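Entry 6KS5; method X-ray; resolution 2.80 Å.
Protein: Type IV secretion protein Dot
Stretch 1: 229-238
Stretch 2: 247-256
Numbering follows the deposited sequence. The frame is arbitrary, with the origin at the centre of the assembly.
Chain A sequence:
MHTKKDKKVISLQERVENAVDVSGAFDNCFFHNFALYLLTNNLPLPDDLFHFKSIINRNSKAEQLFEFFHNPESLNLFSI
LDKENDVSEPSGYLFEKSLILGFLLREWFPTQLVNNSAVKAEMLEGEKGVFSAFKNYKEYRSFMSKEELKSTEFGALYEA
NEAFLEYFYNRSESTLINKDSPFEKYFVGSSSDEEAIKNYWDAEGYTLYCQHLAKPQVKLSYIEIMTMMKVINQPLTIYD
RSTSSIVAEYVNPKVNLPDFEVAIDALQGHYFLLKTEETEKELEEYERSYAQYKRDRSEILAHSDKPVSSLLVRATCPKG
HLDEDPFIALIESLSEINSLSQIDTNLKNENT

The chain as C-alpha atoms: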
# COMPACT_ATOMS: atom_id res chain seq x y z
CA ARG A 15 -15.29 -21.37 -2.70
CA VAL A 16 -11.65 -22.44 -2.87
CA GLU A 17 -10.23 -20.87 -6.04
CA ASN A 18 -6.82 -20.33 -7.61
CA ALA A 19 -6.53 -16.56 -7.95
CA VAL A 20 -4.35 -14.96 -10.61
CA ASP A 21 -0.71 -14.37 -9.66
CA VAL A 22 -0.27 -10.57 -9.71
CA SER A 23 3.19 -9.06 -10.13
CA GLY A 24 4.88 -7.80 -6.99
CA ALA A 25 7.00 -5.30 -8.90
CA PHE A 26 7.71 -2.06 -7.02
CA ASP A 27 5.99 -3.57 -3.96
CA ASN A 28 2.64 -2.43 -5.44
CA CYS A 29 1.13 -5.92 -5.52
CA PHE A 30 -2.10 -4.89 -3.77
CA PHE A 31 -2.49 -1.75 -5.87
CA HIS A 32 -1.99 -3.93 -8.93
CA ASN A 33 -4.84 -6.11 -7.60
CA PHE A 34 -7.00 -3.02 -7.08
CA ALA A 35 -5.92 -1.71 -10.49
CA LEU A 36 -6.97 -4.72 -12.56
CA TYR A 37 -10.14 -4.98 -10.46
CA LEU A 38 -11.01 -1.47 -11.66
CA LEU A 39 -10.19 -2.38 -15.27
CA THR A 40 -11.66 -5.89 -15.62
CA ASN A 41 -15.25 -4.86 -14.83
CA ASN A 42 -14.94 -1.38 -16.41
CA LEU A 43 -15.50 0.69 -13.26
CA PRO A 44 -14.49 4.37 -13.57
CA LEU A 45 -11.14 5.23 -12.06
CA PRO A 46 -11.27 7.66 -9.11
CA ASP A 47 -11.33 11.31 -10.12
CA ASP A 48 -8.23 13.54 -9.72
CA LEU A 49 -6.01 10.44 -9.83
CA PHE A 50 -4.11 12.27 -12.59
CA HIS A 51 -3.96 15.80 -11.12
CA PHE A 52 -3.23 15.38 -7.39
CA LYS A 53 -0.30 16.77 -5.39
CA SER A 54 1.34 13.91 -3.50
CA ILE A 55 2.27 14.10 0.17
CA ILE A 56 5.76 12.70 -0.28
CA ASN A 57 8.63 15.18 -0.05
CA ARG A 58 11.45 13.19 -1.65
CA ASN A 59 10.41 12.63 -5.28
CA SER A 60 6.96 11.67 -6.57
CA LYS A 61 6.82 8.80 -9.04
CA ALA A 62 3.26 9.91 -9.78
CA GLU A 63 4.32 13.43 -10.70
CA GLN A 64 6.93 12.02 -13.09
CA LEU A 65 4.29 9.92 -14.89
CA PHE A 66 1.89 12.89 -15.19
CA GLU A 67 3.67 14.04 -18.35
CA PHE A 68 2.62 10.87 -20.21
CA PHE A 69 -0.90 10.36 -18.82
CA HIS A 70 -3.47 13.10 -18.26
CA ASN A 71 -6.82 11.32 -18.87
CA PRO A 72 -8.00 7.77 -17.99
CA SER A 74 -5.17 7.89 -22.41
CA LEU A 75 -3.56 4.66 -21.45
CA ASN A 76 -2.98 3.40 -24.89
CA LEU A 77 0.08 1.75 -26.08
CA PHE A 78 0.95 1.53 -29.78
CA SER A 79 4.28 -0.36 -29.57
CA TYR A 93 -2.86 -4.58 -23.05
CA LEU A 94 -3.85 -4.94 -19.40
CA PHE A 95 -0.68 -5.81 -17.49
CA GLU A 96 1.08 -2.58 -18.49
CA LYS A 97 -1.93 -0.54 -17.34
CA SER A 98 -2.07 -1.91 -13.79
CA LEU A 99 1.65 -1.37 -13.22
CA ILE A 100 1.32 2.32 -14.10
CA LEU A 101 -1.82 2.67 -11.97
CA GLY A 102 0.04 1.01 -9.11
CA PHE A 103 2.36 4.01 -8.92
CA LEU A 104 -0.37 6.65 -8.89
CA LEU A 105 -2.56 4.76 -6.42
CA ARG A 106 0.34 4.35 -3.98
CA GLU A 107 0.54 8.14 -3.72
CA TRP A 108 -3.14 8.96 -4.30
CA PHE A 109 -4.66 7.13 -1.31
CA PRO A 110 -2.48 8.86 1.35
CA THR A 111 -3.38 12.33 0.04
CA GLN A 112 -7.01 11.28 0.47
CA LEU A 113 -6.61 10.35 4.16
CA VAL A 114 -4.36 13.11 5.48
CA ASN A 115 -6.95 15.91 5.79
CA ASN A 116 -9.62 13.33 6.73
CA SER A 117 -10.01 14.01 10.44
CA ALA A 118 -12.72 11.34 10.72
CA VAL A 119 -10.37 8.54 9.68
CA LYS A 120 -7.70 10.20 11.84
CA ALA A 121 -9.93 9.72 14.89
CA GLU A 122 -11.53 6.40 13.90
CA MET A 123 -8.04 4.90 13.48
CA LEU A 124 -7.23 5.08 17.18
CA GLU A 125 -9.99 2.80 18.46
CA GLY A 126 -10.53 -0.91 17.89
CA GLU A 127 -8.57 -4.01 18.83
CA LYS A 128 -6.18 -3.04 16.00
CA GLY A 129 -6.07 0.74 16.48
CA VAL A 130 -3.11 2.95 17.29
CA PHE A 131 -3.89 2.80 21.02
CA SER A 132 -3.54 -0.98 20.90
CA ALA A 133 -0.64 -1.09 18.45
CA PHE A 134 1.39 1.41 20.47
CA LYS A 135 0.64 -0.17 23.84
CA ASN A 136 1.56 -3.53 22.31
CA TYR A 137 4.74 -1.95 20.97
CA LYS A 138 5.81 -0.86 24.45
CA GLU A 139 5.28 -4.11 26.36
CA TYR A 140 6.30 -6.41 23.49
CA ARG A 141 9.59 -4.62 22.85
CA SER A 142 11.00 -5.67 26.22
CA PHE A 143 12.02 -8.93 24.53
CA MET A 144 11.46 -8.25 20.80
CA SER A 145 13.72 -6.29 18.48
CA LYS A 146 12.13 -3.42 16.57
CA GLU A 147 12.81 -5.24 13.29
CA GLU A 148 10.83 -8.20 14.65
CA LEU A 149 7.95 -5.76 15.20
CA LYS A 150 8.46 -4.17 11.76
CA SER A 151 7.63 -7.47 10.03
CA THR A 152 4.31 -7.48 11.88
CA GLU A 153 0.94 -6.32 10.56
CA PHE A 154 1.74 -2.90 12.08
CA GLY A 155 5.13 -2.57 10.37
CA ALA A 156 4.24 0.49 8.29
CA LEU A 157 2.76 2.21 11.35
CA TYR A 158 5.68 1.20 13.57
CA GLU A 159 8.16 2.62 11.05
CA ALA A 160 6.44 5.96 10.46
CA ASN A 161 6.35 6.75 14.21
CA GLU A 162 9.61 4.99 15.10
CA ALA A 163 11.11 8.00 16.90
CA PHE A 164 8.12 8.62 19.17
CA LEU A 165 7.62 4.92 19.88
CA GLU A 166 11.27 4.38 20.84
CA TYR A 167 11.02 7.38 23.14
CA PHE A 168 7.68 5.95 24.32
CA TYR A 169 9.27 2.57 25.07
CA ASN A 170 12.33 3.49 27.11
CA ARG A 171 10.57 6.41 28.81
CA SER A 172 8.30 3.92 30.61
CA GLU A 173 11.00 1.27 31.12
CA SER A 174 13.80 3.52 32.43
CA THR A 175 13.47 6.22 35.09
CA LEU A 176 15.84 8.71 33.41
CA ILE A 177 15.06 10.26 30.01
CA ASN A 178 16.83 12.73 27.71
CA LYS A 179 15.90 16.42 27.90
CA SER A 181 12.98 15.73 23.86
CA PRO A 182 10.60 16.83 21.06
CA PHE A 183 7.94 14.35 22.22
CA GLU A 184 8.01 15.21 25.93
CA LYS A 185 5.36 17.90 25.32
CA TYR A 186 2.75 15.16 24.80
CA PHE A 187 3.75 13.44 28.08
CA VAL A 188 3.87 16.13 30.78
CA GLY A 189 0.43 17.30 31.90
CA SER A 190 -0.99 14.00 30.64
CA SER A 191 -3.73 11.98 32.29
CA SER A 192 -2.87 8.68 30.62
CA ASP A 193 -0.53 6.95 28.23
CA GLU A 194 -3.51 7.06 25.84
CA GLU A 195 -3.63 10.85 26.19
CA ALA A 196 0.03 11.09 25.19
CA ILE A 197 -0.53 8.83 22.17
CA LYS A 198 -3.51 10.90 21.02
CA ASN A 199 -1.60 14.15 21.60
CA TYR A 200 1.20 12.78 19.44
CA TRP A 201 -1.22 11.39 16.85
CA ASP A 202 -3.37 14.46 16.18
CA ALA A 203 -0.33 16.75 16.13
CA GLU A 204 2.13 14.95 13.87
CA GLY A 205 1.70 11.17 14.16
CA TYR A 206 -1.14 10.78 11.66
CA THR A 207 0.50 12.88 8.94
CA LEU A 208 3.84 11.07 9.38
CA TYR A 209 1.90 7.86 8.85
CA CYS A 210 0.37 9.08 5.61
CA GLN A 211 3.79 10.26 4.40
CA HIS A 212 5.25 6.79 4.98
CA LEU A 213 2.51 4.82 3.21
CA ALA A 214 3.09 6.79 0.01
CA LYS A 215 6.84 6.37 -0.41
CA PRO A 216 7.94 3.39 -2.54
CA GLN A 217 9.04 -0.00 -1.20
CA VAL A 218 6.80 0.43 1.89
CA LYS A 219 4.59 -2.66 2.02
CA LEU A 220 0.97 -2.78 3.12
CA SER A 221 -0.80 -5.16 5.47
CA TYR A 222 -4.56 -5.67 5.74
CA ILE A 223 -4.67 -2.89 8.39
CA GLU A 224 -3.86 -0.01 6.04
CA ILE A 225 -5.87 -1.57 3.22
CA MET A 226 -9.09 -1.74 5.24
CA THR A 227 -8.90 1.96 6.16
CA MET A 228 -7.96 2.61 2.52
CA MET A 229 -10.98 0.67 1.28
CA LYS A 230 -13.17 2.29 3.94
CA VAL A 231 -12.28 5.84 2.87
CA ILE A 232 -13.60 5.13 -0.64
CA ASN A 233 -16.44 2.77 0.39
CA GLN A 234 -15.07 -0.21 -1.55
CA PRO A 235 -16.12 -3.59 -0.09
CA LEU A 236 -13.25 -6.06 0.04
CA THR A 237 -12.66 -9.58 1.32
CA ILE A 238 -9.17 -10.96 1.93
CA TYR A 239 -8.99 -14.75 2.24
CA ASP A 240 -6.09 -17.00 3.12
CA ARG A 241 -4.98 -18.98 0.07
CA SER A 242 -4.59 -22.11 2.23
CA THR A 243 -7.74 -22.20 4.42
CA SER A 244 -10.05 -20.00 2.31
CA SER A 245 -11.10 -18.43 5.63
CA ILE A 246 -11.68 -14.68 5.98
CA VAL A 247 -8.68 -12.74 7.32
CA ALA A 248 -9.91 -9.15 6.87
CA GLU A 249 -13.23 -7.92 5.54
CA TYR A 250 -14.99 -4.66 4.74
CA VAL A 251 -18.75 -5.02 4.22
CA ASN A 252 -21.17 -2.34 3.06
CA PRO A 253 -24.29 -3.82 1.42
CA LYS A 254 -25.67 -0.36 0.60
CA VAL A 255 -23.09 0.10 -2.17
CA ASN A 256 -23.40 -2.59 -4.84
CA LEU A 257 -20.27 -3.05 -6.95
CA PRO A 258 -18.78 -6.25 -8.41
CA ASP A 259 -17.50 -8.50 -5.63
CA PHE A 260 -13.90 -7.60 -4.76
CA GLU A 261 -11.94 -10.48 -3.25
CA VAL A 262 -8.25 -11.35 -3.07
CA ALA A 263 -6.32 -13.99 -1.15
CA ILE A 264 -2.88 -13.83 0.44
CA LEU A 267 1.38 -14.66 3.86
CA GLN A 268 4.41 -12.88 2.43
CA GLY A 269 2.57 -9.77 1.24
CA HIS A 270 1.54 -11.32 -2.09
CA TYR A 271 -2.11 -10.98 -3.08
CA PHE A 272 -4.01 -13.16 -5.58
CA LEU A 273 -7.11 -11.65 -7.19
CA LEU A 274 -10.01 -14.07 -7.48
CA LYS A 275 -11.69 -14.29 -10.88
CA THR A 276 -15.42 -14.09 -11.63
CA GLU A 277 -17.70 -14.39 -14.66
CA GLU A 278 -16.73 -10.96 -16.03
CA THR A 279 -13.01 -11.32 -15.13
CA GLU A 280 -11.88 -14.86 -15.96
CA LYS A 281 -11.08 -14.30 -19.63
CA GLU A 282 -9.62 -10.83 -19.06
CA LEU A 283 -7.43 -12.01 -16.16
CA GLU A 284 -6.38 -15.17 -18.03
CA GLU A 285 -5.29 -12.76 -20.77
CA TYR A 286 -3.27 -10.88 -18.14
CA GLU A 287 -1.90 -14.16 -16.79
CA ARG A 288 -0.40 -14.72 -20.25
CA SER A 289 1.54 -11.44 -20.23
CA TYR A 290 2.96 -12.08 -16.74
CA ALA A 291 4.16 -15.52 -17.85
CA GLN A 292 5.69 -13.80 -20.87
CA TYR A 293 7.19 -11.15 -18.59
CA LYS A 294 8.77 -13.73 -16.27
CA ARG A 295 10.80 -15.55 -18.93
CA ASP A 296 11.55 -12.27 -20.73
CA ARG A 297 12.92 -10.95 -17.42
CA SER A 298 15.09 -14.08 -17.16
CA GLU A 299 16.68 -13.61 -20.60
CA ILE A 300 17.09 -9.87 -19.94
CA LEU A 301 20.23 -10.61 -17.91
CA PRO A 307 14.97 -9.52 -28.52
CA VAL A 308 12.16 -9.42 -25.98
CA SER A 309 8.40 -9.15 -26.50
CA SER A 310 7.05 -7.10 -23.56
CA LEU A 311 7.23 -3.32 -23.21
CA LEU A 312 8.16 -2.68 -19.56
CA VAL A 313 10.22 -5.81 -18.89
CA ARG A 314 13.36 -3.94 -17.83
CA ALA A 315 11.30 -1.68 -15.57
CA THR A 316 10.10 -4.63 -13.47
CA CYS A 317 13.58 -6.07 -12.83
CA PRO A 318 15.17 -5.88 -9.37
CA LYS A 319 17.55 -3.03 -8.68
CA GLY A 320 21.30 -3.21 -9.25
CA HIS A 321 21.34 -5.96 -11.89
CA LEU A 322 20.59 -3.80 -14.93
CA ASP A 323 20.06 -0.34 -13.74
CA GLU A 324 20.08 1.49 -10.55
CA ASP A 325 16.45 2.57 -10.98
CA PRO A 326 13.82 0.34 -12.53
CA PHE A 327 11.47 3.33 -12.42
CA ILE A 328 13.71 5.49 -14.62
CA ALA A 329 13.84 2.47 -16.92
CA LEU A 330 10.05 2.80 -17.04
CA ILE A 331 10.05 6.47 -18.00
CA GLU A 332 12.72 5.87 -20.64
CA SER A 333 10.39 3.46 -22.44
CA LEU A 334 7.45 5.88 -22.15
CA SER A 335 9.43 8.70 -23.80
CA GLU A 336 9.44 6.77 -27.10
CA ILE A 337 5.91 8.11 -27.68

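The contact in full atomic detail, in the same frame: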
# COMPACT_ATOMS: atom_id res chain seq x y z
N MET A 229 -9.73 1.04 1.93
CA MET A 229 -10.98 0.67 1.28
C MET A 229 -12.18 1.31 1.96
O MET A 229 -13.21 1.51 1.31
CB MET A 229 -11.13 -0.85 1.24
CG MET A 229 -10.06 -1.57 0.43
SD MET A 229 -10.17 -1.29 -1.35
CE MET A 229 -8.65 -0.39 -1.64
N LYS A 230 -12.06 1.65 3.25
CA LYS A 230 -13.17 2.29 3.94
C LYS A 230 -13.31 3.76 3.54
O LYS A 230 -14.44 4.27 3.50
CB LYS A 230 -12.99 2.18 5.46
N VAL A 231 -12.21 4.43 3.22
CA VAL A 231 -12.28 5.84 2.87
C VAL A 231 -12.90 6.06 1.50
O VAL A 231 -13.32 7.18 1.19
CB VAL A 231 -10.89 6.49 2.95
CG1 VAL A 231 -10.14 6.30 1.63
CG2 VAL A 231 -11.01 7.96 3.29
N ILE A 232 -12.96 5.03 0.66
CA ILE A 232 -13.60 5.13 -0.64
C ILE A 232 -14.80 4.20 -0.76
O ILE A 232 -15.35 4.05 -1.85
CB ILE A 232 -12.60 4.89 -1.78
CG1 ILE A 232 -11.85 3.57 -1.58
CG2 ILE A 232 -11.63 6.06 -1.90
CD1 ILE A 232 -11.23 3.03 -2.87
N ASN A 233 -15.23 3.59 0.35
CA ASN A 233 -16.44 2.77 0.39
C ASN A 233 -16.39 1.61 -0.60
O ASN A 233 -17.36 1.33 -1.31
CB ASN A 233 -17.69 3.63 0.17
CG ASN A 233 -18.65 3.59 1.35
OD1 ASN A 233 -18.39 2.94 2.36
ND2 ASN A 233 -19.78 4.29 1.21
N GLN A 234 -15.25 0.93 -0.66
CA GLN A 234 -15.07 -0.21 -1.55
C GLN A 234 -15.07 -1.50 -0.74
O GLN A 234 -14.08 -1.78 -0.05
CB GLN A 234 -13.77 -0.07 -2.35
CG GLN A 234 -13.39 -1.32 -3.14
CD GLN A 234 -14.35 -1.63 -4.28
OE1 GLN A 234 -14.24 -1.07 -5.37
NE2 GLN A 234 -15.30 -2.52 -4.02
N PRO A 235 -16.13 -2.30 -0.79
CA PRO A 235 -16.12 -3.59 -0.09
C PRO A 235 -14.98 -4.48 -0.58
O PRO A 235 -14.65 -4.49 -1.77
CB PRO A 235 -17.49 -4.19 -0.41
CG PRO A 235 -18.35 -3.02 -0.74
CD PRO A 235 -17.44 -2.03 -1.42
N LEU A 236 -14.39 -5.22 0.35
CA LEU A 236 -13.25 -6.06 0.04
C LEU A 236 -13.22 -7.23 1.01
O LEU A 236 -13.54 -7.07 2.19
CB LEU A 236 -11.93 -5.27 0.12
CG LEU A 236 -10.61 -6.06 0.02
CD1 LEU A 236 -10.52 -6.80 -1.30
CD2 LEU A 236 -9.42 -5.14 0.19
N THR A 237 -12.85 -8.39 0.50
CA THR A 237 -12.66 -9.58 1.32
C THR A 237 -11.29 -10.16 1.01
O THR A 237 -10.94 -10.32 -0.16
CB THR A 237 -13.77 -10.61 1.07
OG1 THR A 237 -15.05 -9.97 1.16
CG2 THR A 237 -13.70 -11.72 2.11
N ILE A 238 -10.52 -10.44 2.05
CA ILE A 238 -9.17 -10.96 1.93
C ILE A 238 -9.16 -12.34 2.57
O ILE A 238 -9.26 -12.46 3.80
CB ILE A 238 -8.13 -10.04 2.58
CG1 ILE A 238 -8.03 -8.73 1.80
CG2 ILE A 238 -6.77 -10.73 2.67
CD1 ILE A 238 -6.85 -7.87 2.21
N VAL A 247 -9.71 -13.35 6.48
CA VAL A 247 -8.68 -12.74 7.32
C VAL A 247 -9.03 -11.29 7.67
O VAL A 247 -8.92 -10.88 8.82
CB VAL A 247 -7.30 -12.82 6.62
CG1 VAL A 247 -6.32 -11.83 7.24
CG2 VAL A 247 -6.76 -14.24 6.70
N ALA A 248 -9.46 -10.52 6.68
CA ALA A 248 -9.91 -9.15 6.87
C ALA A 248 -11.03 -8.89 5.88
O ALA A 248 -11.02 -9.40 4.76
CB ALA A 248 -8.77 -8.16 6.68
N GLU A 249 -12.00 -8.08 6.30
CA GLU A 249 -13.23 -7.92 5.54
C GLU A 249 -13.79 -6.53 5.76
O GLU A 249 -13.84 -6.05 6.89
CB GLU A 249 -14.27 -8.98 5.96
CG GLU A 249 -15.13 -9.53 4.84
CD GLU A 249 -16.31 -10.35 5.34
OE1 GLU A 249 -16.87 -11.14 4.55
OE2 GLU A 249 -16.67 -10.22 6.53
N TYR A 250 -14.19 -5.87 4.67
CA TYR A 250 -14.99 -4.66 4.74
C TYR A 250 -16.31 -4.91 4.02
O TYR A 250 -16.32 -5.28 2.84
CB TYR A 250 -14.26 -3.46 4.13
CG TYR A 250 -15.10 -2.20 4.09
CD1 TYR A 250 -15.75 -1.75 5.23
CD2 TYR A 250 -15.25 -1.47 2.92
CE1 TYR A 250 -16.53 -0.60 5.20
CE2 TYR A 250 -16.02 -0.32 2.88
CZ TYR A 250 -16.66 0.11 4.03
OH TYR A 250 -17.42 1.25 4.00
N VAL A 251 -17.41 -4.72 4.74
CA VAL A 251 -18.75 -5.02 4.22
C VAL A 251 -19.58 -3.76 4.28
O VAL A 251 -19.70 -3.11 5.32
CB VAL A 251 -19.42 -6.14 5.03
CG1 VAL A 251 -20.88 -6.28 4.62
CG2 VAL A 251 -18.68 -7.46 4.82
N ASN A 252 -20.16 -3.38 3.12
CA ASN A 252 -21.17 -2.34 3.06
C ASN A 252 -22.17 -2.80 2.01
O ASN A 252 -21.90 -2.68 0.79
CB ASN A 252 -20.59 -0.97 2.74
CG ASN A 252 -21.61 0.16 2.86
OD1 ASN A 252 -21.28 1.33 2.67
ND2 ASN A 252 -22.85 -0.19 3.19
N PRO A 253 -23.31 -3.36 2.40
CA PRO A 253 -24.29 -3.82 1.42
C PRO A 253 -25.01 -2.69 0.71
O PRO A 253 -25.64 -2.93 -0.33
CB PRO A 253 -25.27 -4.67 2.25
CG PRO A 253 -24.57 -4.92 3.56
CD PRO A 253 -23.70 -3.72 3.78
N LYS A 254 -24.96 -1.46 1.24
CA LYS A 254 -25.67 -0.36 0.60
C LYS A 254 -25.07 -0.05 -0.77
O LYS A 254 -25.81 0.15 -1.74
CB LYS A 254 -25.63 0.88 1.50
CG LYS A 254 -26.43 2.07 0.99
CD LYS A 254 -25.53 3.09 0.30
CE LYS A 254 -24.26 3.33 1.09
NZ LYS A 254 -23.29 4.17 0.34
N VAL A 255 -23.74 -0.01 -0.87
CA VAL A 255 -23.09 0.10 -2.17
C VAL A 255 -23.07 -1.28 -2.81
O VAL A 255 -22.76 -2.28 -2.16
CB VAL A 255 -21.67 0.68 -2.03
CG1 VAL A 255 -21.73 2.16 -1.69
CG2 VAL A 255 -20.86 -0.08 -1.00
N ASN A 256 -23.39 -1.33 -4.10
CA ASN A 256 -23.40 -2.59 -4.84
C ASN A 256 -22.47 -2.42 -6.04
O ASN A 256 -22.84 -1.82 -7.05
CB ASN A 256 -24.81 -2.98 -5.26
CG ASN A 256 -25.57 -3.68 -4.15
OD1 ASN A 256 -25.01 -4.50 -3.42
ND2 ASN A 256 -26.86 -3.38 -4.03

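How does the second stretch first take hold of the first? At Val247 and Ala248 the chain turns a corner, and both backbone amides are directed at one carbonyl. Val247 N donates to Ile238 O at 2.9 Å, while Ala248 N reaches the same Ile238 O at 3.5 Å in a weak hydrogen bond. The return bond is firmer: Ile238 N donates to Ala248 O at 2.9 Å. Ile238 and Ala248 thus form an antiparallel hydrogen-bonded pair, with both side chains on the same face of the sheet as those of Leu236 and Tyr250. Ile238, Leu236 and Ala248 are buried here, and apolar side chains suit a place that offers their ends no solvent.

What changes at Glu249? It faces Thr237 in a non-hydrogen-bonded pair, so the backbones approach to 4.6 Å between Thr237 CA and Glu249 CA without backbone hydrogen bonds between the two residues. Both side chains turn to the opposite face from Ala248 and Tyr250. There Thr237 OG1 lies 3.7 Å from Glu249 CG, a contact with the aliphatic part of the glutamate, whose charged end need not be buried. The backbone adds a CA-H...O contact, Glu249 CA to Leu236 O at 3.5 Å.

Why does Tyr250 give up more surface than any other residue in the contact? Its amide makes a nearly straight hydrogen bond, Tyr250 N to Leu236 O at 2.8 Å, and Leu236 N answers to Tyr250 O at 3.2 Å. Just before this pair, Pro235 CA makes a CA-H...O contact with Tyr250 O at 3.4 Å. With chi1 in the t well, the tyrosine side chain extends to Met229 and Lys230 of the helix and to the loop that follows. Lys230 CA lies over one ring face, 4.0 Å from Tyr250 CE2, while Gln234 O approaches the ring edge, 3.2 Å from Tyr250 CD2. That loop is tied back to the helix by Gln234 N, which donates to Met229 O at 2.9 Å. A flat, broad side chain with a polar tip suits this site, since its ring packs against backbone while its hydroxyl reaches the more open Asn233.

What secures the stretch beyond the strand? Val251 points away, but Asn252 returns toward the first stretch, and its carbonyl lies near the proline: Asn252 O is 3.9 Å from Pro235 CG. Val255 then closes the contact, with Val255 CG2 3.9 Å from Pro235 CG and 3.8 Å from Asn233 O. A compact branched side chain suits this apolar contact with the proline ring.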